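Local coordinates for ancylostoma secreted protein 1 (Necator americanus, PDB 3NT8), which is a secreted two-CAP-domain protein of the human hookworm, probably associated with the transition of infective larvae to parasitism, at residues S91-I96 against G145-S150; S124-G129 against V173-N178; S243-F248 against T360-D365; S250-G255 against L328-L333. All coordinates share one frame; numbering follows the deposited sequence.

Contact 1 of 4, residues S91-I96 against G145-S150; sequences SGFAGI and GLFAFS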
loop_
_atom_site.group_PDB
_atom_site.type_symbol
_atom_site.label_atom_id
_atom_site.label_comp_id
_atom_site.label_asym_id
_atom_site.label_seq_id
_atom_site.Cartn_x
_atom_site.Cartn_y
_atom_site.Cartn_z
ATOM N N SER A 91 18.111 -15.328 14.764
ATOM C CA SER A 91 16.816 -14.900 15.371
ATOM C C SER A 91 16.286 -13.583 14.772
ATOM O O SER A 91 17.059 -12.702 14.428
ATOM C CB SER A 91 16.975 -14.714 16.879
ATOM O OG SER A 91 17.185 -15.978 17.510
ATOM N N GLY A 92 14.966 -13.464 14.649
ATOM C CA GLY A 92 14.366 -12.232 14.172
ATOM C C GLY A 92 14.357 -12.100 12.670
ATOM O O GLY A 92 14.442 -13.094 11.947
ATOM N N PHE A 93 14.237 -10.851 12.215
ATOM C CA PHE A 93 14.116 -10.507 10.794
ATOM C C PHE A 93 15.423 -10.039 10.143
ATOM O O PHE A 93 16.300 -9.427 10.794
ATOM C CB PHE A 93 13.002 -9.481 10.579
ATOM C CG PHE A 93 11.625 -10.007 10.896
ATOM C CD1 PHE A 93 11.053 -11.039 10.142
ATOM C CD2 PHE A 93 10.887 -9.459 11.944
ATOM C CE1 PHE A 93 9.764 -11.510 10.440
ATOM C CE2 PHE A 93 9.598 -9.932 12.251
ATOM C CZ PHE A 93 9.040 -10.952 11.502
ATOM N N ALA A 94 15.549 -10.333 8.854
ATOM C CA ALA A 94 16.778 -10.092 8.117
ATOM C C ALA A 94 17.028 -8.605 7.888
ATOM O O ALA A 94 18.180 -8.203 7.797
ATOM C CB ALA A 94 16.741 -10.829 6.797
ATOM N N GLY A 95 15.952 -7.807 7.792
ATOM C CA GLY A 95 16.025 -6.370 7.445
ATOM C C GLY A 95 16.396 -6.095 5.975
ATOM O O GLY A 95 16.967 -5.031 5.650
ATOM N N ILE A 96 16.097 -7.056 5.085
ATOM C CA ILE A 96 16.260 -6.868 3.626
ATOM C C ILE A 96 15.399 -5.735 3.035
ATOM O O ILE A 96 14.198 -5.580 3.404
ATOM C CB ILE A 96 15.995 -8.193 2.834
ATOM C CG1 ILE A 96 16.964 -9.294 3.306
ATOM C CG2 ILE A 96 16.103 -7.967 1.296
ATOM C CD1 ILE A 96 16.443 -10.673 3.103
ATOM N N GLY A 145 -2.703 -12.243 15.112
ATOM C CA GLY A 145 -2.136 -13.523 14.565
ATOM C C GLY A 145 -2.276 -13.758 13.052
ATOM O O GLY A 145 -2.217 -14.895 12.562
ATOM N N LEU A 146 -2.480 -12.687 12.282
ATOM C CA LEU A 146 -2.553 -12.781 10.800
ATOM C C LEU A 146 -1.247 -12.356 10.115
ATOM O O LEU A 146 -1.152 -12.262 8.868
ATOM C CB LEU A 146 -3.747 -11.925 10.288
ATOM C CG LEU A 146 -5.151 -12.415 10.718
ATOM C CD1 LEU A 146 -6.211 -11.337 10.513
ATOM C CD2 LEU A 146 -5.609 -13.695 10.121
ATOM N N PHE A 147 -0.221 -12.048 10.897
ATOM C CA PHE A 147 0.996 -11.521 10.292
ATOM C C PHE A 147 1.500 -12.358 9.134
ATOM O O PHE A 147 1.784 -11.845 8.040
ATOM C CB PHE A 147 2.108 -11.427 11.304
ATOM C CG PHE A 147 3.397 -10.898 10.717
ATOM C CD1 PHE A 147 3.563 -9.532 10.462
ATOM C CD2 PHE A 147 4.424 -11.767 10.390
ATOM C CE1 PHE A 147 4.745 -9.036 9.898
ATOM C CE2 PHE A 147 5.626 -11.265 9.827
ATOM C CZ PHE A 147 5.758 -9.916 9.567
ATOM N N ALA A 148 1.686 -13.640 9.390
ATOM C CA ALA A 148 2.292 -14.517 8.447
ATOM C C ALA A 148 1.347 -14.822 7.263
ATOM O O ALA A 148 1.804 -14.901 6.154
ATOM C CB ALA A 148 2.769 -15.820 9.190
ATOM N N PHE A 149 0.043 -14.922 7.521
ATOM C CA PHE A 149 -0.974 -15.110 6.500
ATOM C C PHE A 149 -1.099 -13.919 5.568
ATOM O O PHE A 149 -1.234 -14.142 4.378
ATOM C CB PHE A 149 -2.335 -15.461 7.150
ATOM C CG PHE A 149 -3.536 -15.413 6.190
ATOM C CD1 PHE A 149 -3.826 -16.497 5.371
ATOM C CD2 PHE A 149 -4.378 -14.286 6.129
ATOM C CE1 PHE A 149 -4.931 -16.481 4.484
ATOM C CE2 PHE A 149 -5.514 -14.243 5.251
ATOM C CZ PHE A 149 -5.784 -15.335 4.421
ATOM N N SER A 150 -0.996 -12.696 6.092
ATOM C CA SER A 150 -1.082 -11.441 5.332
ATOM C C SER A 150 -0.045 -11.277 4.228
ATOM O O SER A 150 -0.412 -10.881 3.113
ATOM C CB SER A 150 -1.113 -10.218 6.265
ATOM O OG SER A 150 0.158 -9.863 6.793
#
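The phenyl rings of F93 and F147 reach toward each other from opposite directions and make the whole of this contact, each giving up a similar small area. F93 leads with the far corner of its ring: CZ lies 3.8 Å from F147 CE2, and the same F93 CZ is 3.9 Å from F147 CZ. F93 CE1 is the next atom in, at 4.2 Å from F147 CE2. The ring planes are inclined at 50° and their centroids stand 5.8 Å apart, so the pair is oblique, neither an offset stack nor a T-shaped one. The two rings span a wide gap between backbones, for the CA atoms of F93 and A148 are 12.7 Å apart. F147 gets its reach from a first torsion that sets CG opposite the backbone N (chi1 179°), throwing the ring off the first turn of helix 147-153.

In this first CAP domain, residues 91-96 belong to the loop between helix 76-85 and strand 100-107, the outermost strand on one side of the mixed sheet, and the aromatic pair joins that loop to a helix packed near the same strand. F93 also touches Q101 and T103 of the strand, while F147 touches N102 and meets the ring of Y182. The start of the helix is held by its own polar contacts: S150 OG gives a hydrogen bond to F147 O at 2.9 Å, from above the carbonyl plane, and S150 N bonds L146 O. On the loop side, A94 N is hydrogen-bonded to the side chain of Q101. F93 is largely solvent-exposed and F147 partly so.

Contact 2 of 4, residues S124-G129 against V173-N178; sequences SGWWSG and VSCIYN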
loop_
_atom_site.group_PDB
_atom_site.type_symbol
_atom_site.label_atom_id
_atom_site.label_comp_id
_atom_site.label_asym_id
_atom_site.label_seq_id
_atom_site.Cartn_x
_atom_site.Cartn_y
_atom_site.Cartn_z
ATOM N N SER A 124 2.235 -24.119 5.676
ATOM C CA SER A 124 0.899 -24.341 6.165
ATOM C C SER A 124 0.652 -23.802 7.553
ATOM O O SER A 124 -0.491 -23.395 7.896
ATOM C CB SER A 124 0.459 -25.819 5.981
ATOM O OG SER A 124 1.128 -26.738 6.813
ATOM N N GLY A 125 1.715 -23.767 8.347
ATOM C CA GLY A 125 1.757 -23.078 9.649
ATOM C C GLY A 125 1.597 -21.542 9.513
ATOM O O GLY A 125 0.847 -20.915 10.289
ATOM N N TRP A 126 2.275 -20.954 8.542
ATOM C CA TRP A 126 2.074 -19.522 8.180
ATOM C C TRP A 126 0.656 -19.243 7.754
ATOM O O TRP A 126 0.034 -18.290 8.211
ATOM C CB TRP A 126 3.042 -19.080 7.073
ATOM C CG TRP A 126 4.449 -19.023 7.487
ATOM C CD1 TRP A 126 4.928 -18.927 8.793
ATOM C CD2 TRP A 126 5.616 -18.998 6.645
ATOM N NE1 TRP A 126 6.295 -18.876 8.773
ATOM C CE2 TRP A 126 6.747 -18.953 7.486
ATOM C CE3 TRP A 126 5.815 -19.016 5.278
ATOM C CZ2 TRP A 126 8.064 -18.905 7.003
ATOM C CZ3 TRP A 126 7.136 -19.001 4.800
ATOM C CH2 TRP A 126 8.235 -18.954 5.667
ATOM N N TRP A 127 0.162 -20.113 6.879
ATOM C CA TRP A 127 -1.137 -19.977 6.280
ATOM C C TRP A 127 -2.325 -20.138 7.302
ATOM O O TRP A 127 -3.397 -19.541 7.091
ATOM C CB TRP A 127 -1.245 -20.969 5.069
ATOM C CG TRP A 127 -2.524 -20.674 4.197
ATOM C CD1 TRP A 127 -3.739 -21.295 4.283
ATOM C CD2 TRP A 127 -2.688 -19.614 3.226
ATOM N NE1 TRP A 127 -4.625 -20.740 3.390
ATOM C CE2 TRP A 127 -4.015 -19.691 2.743
ATOM C CE3 TRP A 127 -1.828 -18.632 2.696
ATOM C CZ2 TRP A 127 -4.495 -18.846 1.764
ATOM C CZ3 TRP A 127 -2.306 -17.787 1.727
ATOM C CH2 TRP A 127 -3.634 -17.886 1.274
ATOM N N SER A 128 -2.106 -20.839 8.429
ATOM C CA SER A 128 -3.161 -21.289 9.308
ATOM C C SER A 128 -3.688 -20.117 10.142
ATOM O O SER A 128 -4.613 -20.280 10.912
ATOM C CB SER A 128 -2.743 -22.514 10.192
ATOM O OG SER A 128 -1.656 -22.221 11.072
ATOM N N GLY A 129 -3.034 -18.953 9.994
ATOM C CA GLY A 129 -3.433 -17.710 10.618
ATOM C C GLY A 129 -4.929 -17.448 10.469
ATOM O O GLY A 129 -5.610 -17.171 11.450
ATOM N N VAL A 173 13.591 -21.607 7.865
ATOM C CA VAL A 173 12.886 -21.524 6.593
ATOM C C VAL A 173 12.175 -20.174 6.523
ATOM O O VAL A 173 11.554 -19.776 7.483
ATOM C CB VAL A 173 11.837 -22.628 6.453
ATOM C CG1 VAL A 173 11.216 -22.542 5.044
ATOM C CG2 VAL A 173 12.453 -24.022 6.749
ATOM N N SER A 174 12.331 -19.462 5.416
ATOM C CA SER A 174 11.975 -18.035 5.346
ATOM C C SER A 174 11.572 -17.670 3.900
ATOM O O SER A 174 12.018 -18.264 2.985
ATOM C CB SER A 174 13.102 -17.097 5.856
ATOM O OG SER A 174 12.648 -15.713 5.928
ATOM N N CYS A 175 10.687 -16.696 3.751
ATOM C CA CYS A 175 10.242 -16.206 2.437
ATOM C C CYS A 175 10.129 -14.724 2.621
ATOM O O CYS A 175 9.755 -14.263 3.697
ATOM C CB CYS A 175 8.849 -16.760 2.019
ATOM S SG CYS A 175 8.721 -18.490 1.602
ATOM N N ILE A 176 10.487 -13.992 1.558
ATOM C CA ILE A 176 10.332 -12.545 1.491
ATOM C C ILE A 176 9.442 -12.193 0.312
ATOM O O ILE A 176 9.346 -12.970 -0.649
ATOM C CB ILE A 176 11.697 -11.765 1.340
ATOM C CG1 ILE A 176 12.602 -12.417 0.323
ATOM C CG2 ILE A 176 12.428 -11.632 2.638
ATOM C CD1 ILE A 176 13.678 -11.501 -0.084
ATOM N N TYR A 177 8.787 -11.037 0.392
ATOM C CA TYR A 177 7.686 -10.690 -0.534
ATOM C C TYR A 177 7.802 -9.237 -0.873
ATOM O O TYR A 177 8.063 -8.448 0.009
ATOM C CB TYR A 177 6.314 -10.902 0.146
ATOM C CG TYR A 177 6.112 -12.269 0.707
ATOM C CD1 TYR A 177 5.325 -13.221 0.029
ATOM C CD2 TYR A 177 6.615 -12.604 1.939
ATOM C CE1 TYR A 177 5.108 -14.454 0.583
ATOM C CE2 TYR A 177 6.382 -13.845 2.484
ATOM C CZ TYR A 177 5.622 -14.761 1.809
ATOM O OH TYR A 177 5.429 -16.008 2.293
ATOM N N ASN A 178 7.596 -8.869 -2.132
ATOM C CA ASN A 178 7.698 -7.495 -2.540
ATOM C C ASN A 178 6.429 -6.649 -2.229
ATOM O O ASN A 178 6.215 -5.593 -2.856
ATOM C CB ASN A 178 8.029 -7.388 -4.036
ATOM C CG ASN A 178 6.853 -7.834 -4.950
ATOM O OD1 ASN A 178 5.971 -8.589 -4.525
ATOM N ND2 ASN A 178 6.865 -7.379 -6.215
#
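W126 points the six-membered end of its indole edge-on at the strand, and the strand meets it with both backbone and side chain. C175 SG lies in the plane of the ring, 3.6 Å from W126 CZ3 and 84° off the ring normal as measured from the centroid, which makes this a sulfur-aromatic contact at the edge. Next along the rim, W126 CH2 sits 3.9 Å from S174 CA, and W126 CZ2 is 3.6 Å from V173 O, so successive ring carbons follow successive strand residues. CG of W126 stands beside the backbone N (chi1 -68°), and the indole runs from there toward the sheet. The side chain of C175 points to meet it, whereas S174 turns its CB away from the indole; its OG is hydrogen-bonded to N102 O. Y177 OH approaches obliquely at 4.3 Å from W126 CE3, but its polar partner is H44 NE2.

The sulfur is fixed by the C162-C175 disulfide, which ties strand 170-177 to its antiparallel neighbour 159-167. In the layered CAP fold, helix 119-127 thus lies against the sheet, with W126 also touching N102 and M104 of strand 100-107 and M152 of helix 147-153.

Contact 3 of 4, residues S243-F248 against T360-D365; sequences SVHNEF and TQMAWD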
loop_
_atom_site.group_PDB
_atom_site.type_symbol
_atom_site.label_atom_id
_atom_site.label_comp_id
_atom_site.label_asym_id
_atom_site.label_seq_id
_atom_site.Cartn_x
_atom_site.Cartn_y
_atom_site.Cartn_z
ATOM N N SER A 243 -3.549 10.882 -9.168
ATOM C CA SER A 243 -4.758 10.113 -9.418
ATOM C C SER A 243 -5.394 9.645 -8.112
ATOM O O SER A 243 -6.609 9.731 -7.985
ATOM C CB SER A 243 -4.505 8.899 -10.305
ATOM O OG SER A 243 -3.578 8.038 -9.652
ATOM N N VAL A 244 -4.589 9.129 -7.173
ATOM C CA VAL A 244 -5.130 8.722 -5.869
ATOM C C VAL A 244 -5.748 9.906 -5.118
ATOM O O VAL A 244 -6.825 9.785 -4.542
ATOM C CB VAL A 244 -4.122 7.955 -4.991
ATOM C CG1 VAL A 244 -4.775 7.601 -3.629
ATOM C CG2 VAL A 244 -3.667 6.657 -5.684
ATOM N N HIS A 245 -5.109 11.065 -5.166
ATOM C CA HIS A 245 -5.724 12.277 -4.595
ATOM C C HIS A 245 -7.031 12.636 -5.210
ATOM O O HIS A 245 -8.052 12.779 -4.499
ATOM C CB HIS A 245 -4.794 13.476 -4.586
ATOM C CG HIS A 245 -3.812 13.441 -3.440
ATOM N ND1 HIS A 245 -2.839 12.458 -3.309
ATOM C CD2 HIS A 245 -3.658 14.263 -2.372
ATOM C CE1 HIS A 245 -2.136 12.679 -2.214
ATOM N NE2 HIS A 245 -2.622 13.758 -1.619
ATOM N N ASN A 246 -7.016 12.789 -6.520
ATOM C CA ASN A 246 -8.195 13.216 -7.249
ATOM C C ASN A 246 -9.365 12.296 -7.187
ATOM O O ASN A 246 -10.474 12.781 -7.149
ATOM C CB ASN A 246 -7.877 13.600 -8.700
ATOM C CG ASN A 246 -7.393 15.054 -8.817
ATOM O OD1 ASN A 246 -7.931 15.896 -8.145
ATOM N ND2 ASN A 246 -6.386 15.339 -9.675
ATOM N N GLU A 247 -9.099 10.981 -7.192
ATOM C CA GLU A 247 -10.120 10.013 -7.121
ATOM C C GLU A 247 -10.825 10.002 -5.755
ATOM O O GLU A 247 -12.020 9.751 -5.666
ATOM C CB GLU A 247 -9.554 8.634 -7.441
ATOM C CG GLU A 247 -9.276 8.459 -8.900
ATOM C CD GLU A 247 -9.051 7.022 -9.320
ATOM O OE1 GLU A 247 -9.006 6.105 -8.461
ATOM O OE2 GLU A 247 -8.919 6.809 -10.538
ATOM N N PHE A 248 -10.059 10.251 -4.702
ATOM C CA PHE A 248 -10.619 10.418 -3.396
ATOM C C PHE A 248 -11.408 11.736 -3.285
ATOM O O PHE A 248 -12.508 11.749 -2.707
ATOM C CB PHE A 248 -9.528 10.345 -2.343
ATOM C CG PHE A 248 -9.107 8.942 -1.921
ATOM C CD1 PHE A 248 -10.046 7.949 -1.685
ATOM C CD2 PHE A 248 -7.750 8.671 -1.618
ATOM C CE1 PHE A 248 -9.693 6.629 -1.215
ATOM C CE2 PHE A 248 -7.377 7.355 -1.156
ATOM C CZ PHE A 248 -8.395 6.344 -0.934
ATOM N N THR A 360 -7.806 16.002 5.985
ATOM C CA THR A 360 -8.400 17.318 5.764
ATOM C C THR A 360 -7.666 18.054 4.660
ATOM O O THR A 360 -8.279 18.588 3.743
ATOM C CB THR A 360 -8.549 18.123 7.058
ATOM O OG1 THR A 360 -7.316 18.149 7.806
ATOM C CG2 THR A 360 -9.628 17.497 7.943
ATOM N N GLN A 361 -6.341 18.005 4.693
ATOM C CA GLN A 361 -5.577 18.626 3.650
ATOM C C GLN A 361 -5.785 17.960 2.301
ATOM O O GLN A 361 -5.706 18.609 1.249
ATOM C CB GLN A 361 -4.086 18.612 4.035
ATOM C CG GLN A 361 -3.122 19.286 3.069
ATOM C CD GLN A 361 -3.436 20.755 2.903
ATOM O OE1 GLN A 361 -2.941 21.630 3.651
ATOM N NE2 GLN A 361 -4.248 21.041 1.899
ATOM N N MET A 362 -6.006 16.661 2.298
ATOM C CA MET A 362 -6.286 15.989 1.011
ATOM C C MET A 362 -7.671 16.405 0.434
ATOM O O MET A 362 -7.838 16.537 -0.797
ATOM C CB MET A 362 -6.201 14.471 1.152
ATOM C CG MET A 362 -4.789 13.941 1.331
ATOM S SD MET A 362 -4.743 12.112 1.424
ATOM C CE MET A 362 -5.253 11.597 -0.236
ATOM N N ALA A 363 -8.652 16.605 1.314
ATOM C CA ALA A 363 -10.009 16.923 0.920
ATOM C C ALA A 363 -10.267 18.426 0.853
ATOM O O ALA A 363 -11.380 18.823 0.523
ATOM C CB ALA A 363 -10.998 16.311 1.900
ATOM N N TRP A 364 -9.257 19.245 1.158
ATOM C CA TRP A 364 -9.430 20.723 1.215
ATOM C C TRP A 364 -9.760 21.356 -0.141
ATOM O O TRP A 364 -8.959 21.268 -1.105
ATOM C CB TRP A 364 -8.187 21.381 1.821
ATOM C CG TRP A 364 -8.511 22.606 2.640
ATOM C CD1 TRP A 364 -8.576 23.917 2.194
ATOM C CD2 TRP A 364 -8.856 22.640 4.028
ATOM N NE1 TRP A 364 -8.924 24.756 3.226
ATOM C CE2 TRP A 364 -9.096 24.005 4.367
ATOM C CE3 TRP A 364 -9.023 21.658 5.015
ATOM C CZ2 TRP A 364 -9.477 24.408 5.673
ATOM C CZ3 TRP A 364 -9.373 22.070 6.319
ATOM C CH2 TRP A 364 -9.596 23.425 6.624
ATOM N N ASP A 365 -10.946 21.971 -0.233
ATOM C CA ASP A 365 -11.450 22.332 -1.550
ATOM C C ASP A 365 -10.642 23.395 -2.251
ATOM O O ASP A 365 -10.566 23.370 -3.467
ATOM C CB ASP A 365 -12.968 22.655 -1.573
ATOM C CG ASP A 365 -13.350 23.839 -0.744
ATOM O OD1 ASP A 365 -12.616 24.213 0.134
ATOM O OD2 ASP A 365 -14.451 24.372 -0.895
#
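With CG beside its backbone N and chi2 at -178°, M362 runs out straight as far as its sulfur and then bends (chi3 67°), which lays its methyl on the imidazole of H245. M362 CE stands over the centre of that ring, 3.7 Å from the H245 centroid and only 9° off the normal, a CH-pi contact. The thioether sulfur comes in more obliquely, and M362 CG lies on the same side of the ring plane near its NE2 corner, 3.7 Å from H245 NE2. The two side chains cross at about a right angle. H245 likewise holds its CG beside the backbone N, and both ring nitrogens are engaged: ND1 with F241 O one turn back in the helix, NE2 with Y387 OH. These two bonds fix the rotation of the imidazole and so the face offered to the methyl. F248, one turn further on, adds a looser apolar touch, its CD2 4.1 Å from M362 CE.

Helix 235-253 and helix 357-363 come close here, the CA atoms of H245 and M362 being 6.7 Å apart. In the second CAP domain M362 also touches W329 and W330 of helix 318-330 and Y387 of strand 381-388, and lies buried where three helices meet the sheet.

Contact 4 of 4, residues S250-G255 against L328-L333; sequences SSVARG and LWWNEL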
loop_
_atom_site.group_PDB
_atom_site.type_symbol
_atom_site.label_atom_id
_atom_site.label_comp_id
_atom_site.label_asym_id
_atom_site.label_seq_id
_atom_site.Cartn_x
_atom_site.Cartn_y
_atom_site.Cartn_z
ATOM N N SER A 250 -12.863 13.208 -5.764
ATOM C CA SER A 250 -14.063 12.969 -6.571
ATOM C C SER A 250 -15.133 12.203 -5.787
ATOM O O SER A 250 -16.336 12.570 -5.783
ATOM C CB SER A 250 -13.721 12.228 -7.863
ATOM O OG SER A 250 -14.904 11.937 -8.584
ATOM N N SER A 251 -14.682 11.132 -5.127
ATOM C CA SER A 251 -15.525 10.326 -4.313
ATOM C C SER A 251 -16.165 11.102 -3.186
ATOM O O SER A 251 -17.373 10.962 -2.953
ATOM C CB SER A 251 -14.800 9.122 -3.778
ATOM O OG SER A 251 -15.780 8.262 -3.203
ATOM N N VAL A 252 -15.359 11.896 -2.476
ATOM C CA VAL A 252 -15.867 12.659 -1.346
ATOM C C VAL A 252 -16.825 13.759 -1.763
ATOM O O VAL A 252 -17.779 14.014 -1.027
ATOM C CB VAL A 252 -14.722 13.189 -0.422
ATOM C CG1 VAL A 252 -14.272 14.536 -0.831
ATOM C CG2 VAL A 252 -15.112 13.197 1.015
ATOM N N ALA A 253 -16.604 14.403 -2.909
ATOM C CA ALA A 253 -17.490 15.447 -3.338
ATOM C C ALA A 253 -18.878 14.917 -3.691
ATOM O O ALA A 253 -19.829 15.646 -3.607
ATOM C CB ALA A 253 -16.925 16.210 -4.489
ATOM N N ARG A 254 -18.972 13.667 -4.085
ATOM C CA ARG A 254 -20.214 13.084 -4.564
ATOM C C ARG A 254 -20.948 12.338 -3.470
ATOM O O ARG A 254 -21.926 11.693 -3.734
ATOM C CB ARG A 254 -19.963 12.183 -5.773
ATOM C CG ARG A 254 -19.842 12.999 -7.077
ATOM C CD ARG A 254 -19.429 12.109 -8.191
ATOM N NE ARG A 254 -18.109 11.498 -8.052
ATOM C CZ ARG A 254 -17.909 10.174 -8.024
ATOM N NH1 ARG A 254 -18.940 9.339 -8.139
ATOM N NH2 ARG A 254 -16.674 9.670 -7.968
ATOM N N GLY A 255 -20.460 12.455 -2.239
ATOM C CA GLY A 255 -21.154 11.902 -1.061
ATOM C C GLY A 255 -20.912 10.433 -0.883
ATOM O O GLY A 255 -21.801 9.708 -0.396
ATOM N N LEU A 328 -3.322 5.905 3.741
ATOM C CA LEU A 328 -3.188 6.024 5.215
ATOM C C LEU A 328 -3.590 7.435 5.647
ATOM O O LEU A 328 -4.281 7.596 6.673
ATOM C CB LEU A 328 -1.767 5.693 5.706
ATOM C CG LEU A 328 -1.453 4.183 5.772
ATOM C CD1 LEU A 328 0.090 3.793 5.953
ATOM C CD2 LEU A 328 -2.356 3.410 6.803
ATOM N N TRP A 329 -3.182 8.435 4.893
ATOM C CA TRP A 329 -3.660 9.808 5.181
ATOM C C TRP A 329 -5.184 9.929 5.058
ATOM O O TRP A 329 -5.821 10.501 5.977
ATOM C CB TRP A 329 -3.034 10.810 4.278
ATOM C CG TRP A 329 -1.554 10.894 4.382
ATOM C CD1 TRP A 329 -0.801 10.629 5.465
ATOM C CD2 TRP A 329 -0.645 11.327 3.339
ATOM N NE1 TRP A 329 0.537 10.835 5.154
ATOM C CE2 TRP A 329 0.649 11.247 3.859
ATOM C CE3 TRP A 329 -0.807 11.746 2.016
ATOM C CZ2 TRP A 329 1.784 11.575 3.104
ATOM C CZ3 TRP A 329 0.355 12.017 1.253
ATOM C CH2 TRP A 329 1.599 11.933 1.799
ATOM N N TRP A 330 -5.750 9.400 3.945
ATOM C CA TRP A 330 -7.175 9.461 3.659
ATOM C C TRP A 330 -8.050 8.706 4.659
ATOM O O TRP A 330 -9.152 9.189 5.004
ATOM C CB TRP A 330 -7.484 8.998 2.217
ATOM C CG TRP A 330 -8.886 9.347 1.784
ATOM C CD1 TRP A 330 -9.990 8.527 1.815
ATOM C CD2 TRP A 330 -9.371 10.631 1.298
ATOM N NE1 TRP A 330 -11.114 9.212 1.362
ATOM C CE2 TRP A 330 -10.747 10.489 1.023
ATOM C CE3 TRP A 330 -8.762 11.870 1.044
ATOM C CZ2 TRP A 330 -11.520 11.546 0.535
ATOM C CZ3 TRP A 330 -9.530 12.902 0.559
ATOM C CH2 TRP A 330 -10.883 12.738 0.307
ATOM N N ASN A 331 -7.545 7.543 5.126
ATOM C CA ASN A 331 -8.273 6.675 6.037
ATOM C C ASN A 331 -8.732 7.308 7.318
ATOM O O ASN A 331 -9.610 6.793 7.968
ATOM C CB ASN A 331 -7.566 5.300 6.254
ATOM C CG ASN A 331 -7.683 4.404 5.024
ATOM O OD1 ASN A 331 -8.571 4.630 4.167
ATOM N ND2 ASN A 331 -6.754 3.409 4.888
ATOM N N GLU A 332 -8.135 8.439 7.682
ATOM C CA GLU A 332 -8.543 9.167 8.874
ATOM C C GLU A 332 -10.046 9.433 8.984
ATOM O O GLU A 332 -10.643 9.420 10.067
ATOM C CB GLU A 332 -7.699 10.423 9.013
ATOM C CG GLU A 332 -6.179 10.078 9.143
ATOM C CD GLU A 332 -5.272 11.286 9.288
ATOM O OE1 GLU A 332 -5.561 12.415 8.775
ATOM O OE2 GLU A 332 -4.204 11.107 9.904
ATOM N N LEU A 333 -10.669 9.608 7.835
ATOM C CA LEU A 333 -12.062 9.960 7.783
ATOM C C LEU A 333 -12.907 8.795 8.238
ATOM O O LEU A 333 -13.878 8.981 9.020
ATOM C CB LEU A 333 -12.488 10.388 6.350
ATOM C CG LEU A 333 -14.005 10.611 6.192
ATOM C CD1 LEU A 333 -14.497 11.822 6.948
ATOM C CD2 LEU A 333 -14.397 10.770 4.717
#
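V252 meets the benzo edge of W330 among the helices of the second CAP domain's alpha-beta-alpha sandwich, close to where a Schellman motif ends helix 235-253. Packing is tightest at V252 CB, which lies near the plane of the indole and 3.7 Å from W330 CZ2. Both methyls follow along the same edge: V252 CG2 is 4.0 Å from W330 CZ2, and V252 CG1 is 4.0 Å from W330 CH2. W330 has its CG opposite the backbone N (chi1 -167°), which extends the indole toward the valine, and its NE1 is hydrogen-bonded to E257 OE1. One face of the same indole stacks with F248, a turn earlier in helix 235-253. The L333 side is looser, with V252 CG2 and L333 CD2 4.5 Å apart.

Toward the partly exposed R254 and G255, polar contacts close the helix end, and E418 O adds bonds with S250 OG and R254 NE. G255, at positive phi, is the C-prime residue: its N bonds V252 O weakly and L256 N bonds S251 O. R254 turns back alongside S250, whose CB lies at its guanidinium edge; R254 NH2 gives a hydrogen bond to S250 OG at 2.9 Å, the oxygen 15° out of the guanidinium plane.

Contacts 1 and 2 belong to the first CAP domain, contacts 3 and 4 to the second, on opposite sides of the chain's centre. Contact 1 is the surface member, an aromatic pair at a loop, while the other three are buried. Contacts 1 and 2 touch, with A148 against W126 and F149 against W127, so helices 119-127 and 147-153 are packed together. Contacts 3 and 4 share helix 235-253 and meet where F248 O packs against W330 CZ2. Contact 2 is helix against sheet, with a disulfide sulfur and a backbone carbonyl at an indole edge; contacts 3 and 4 join helices, through a methyl over an imidazole and a valine at an indole edge.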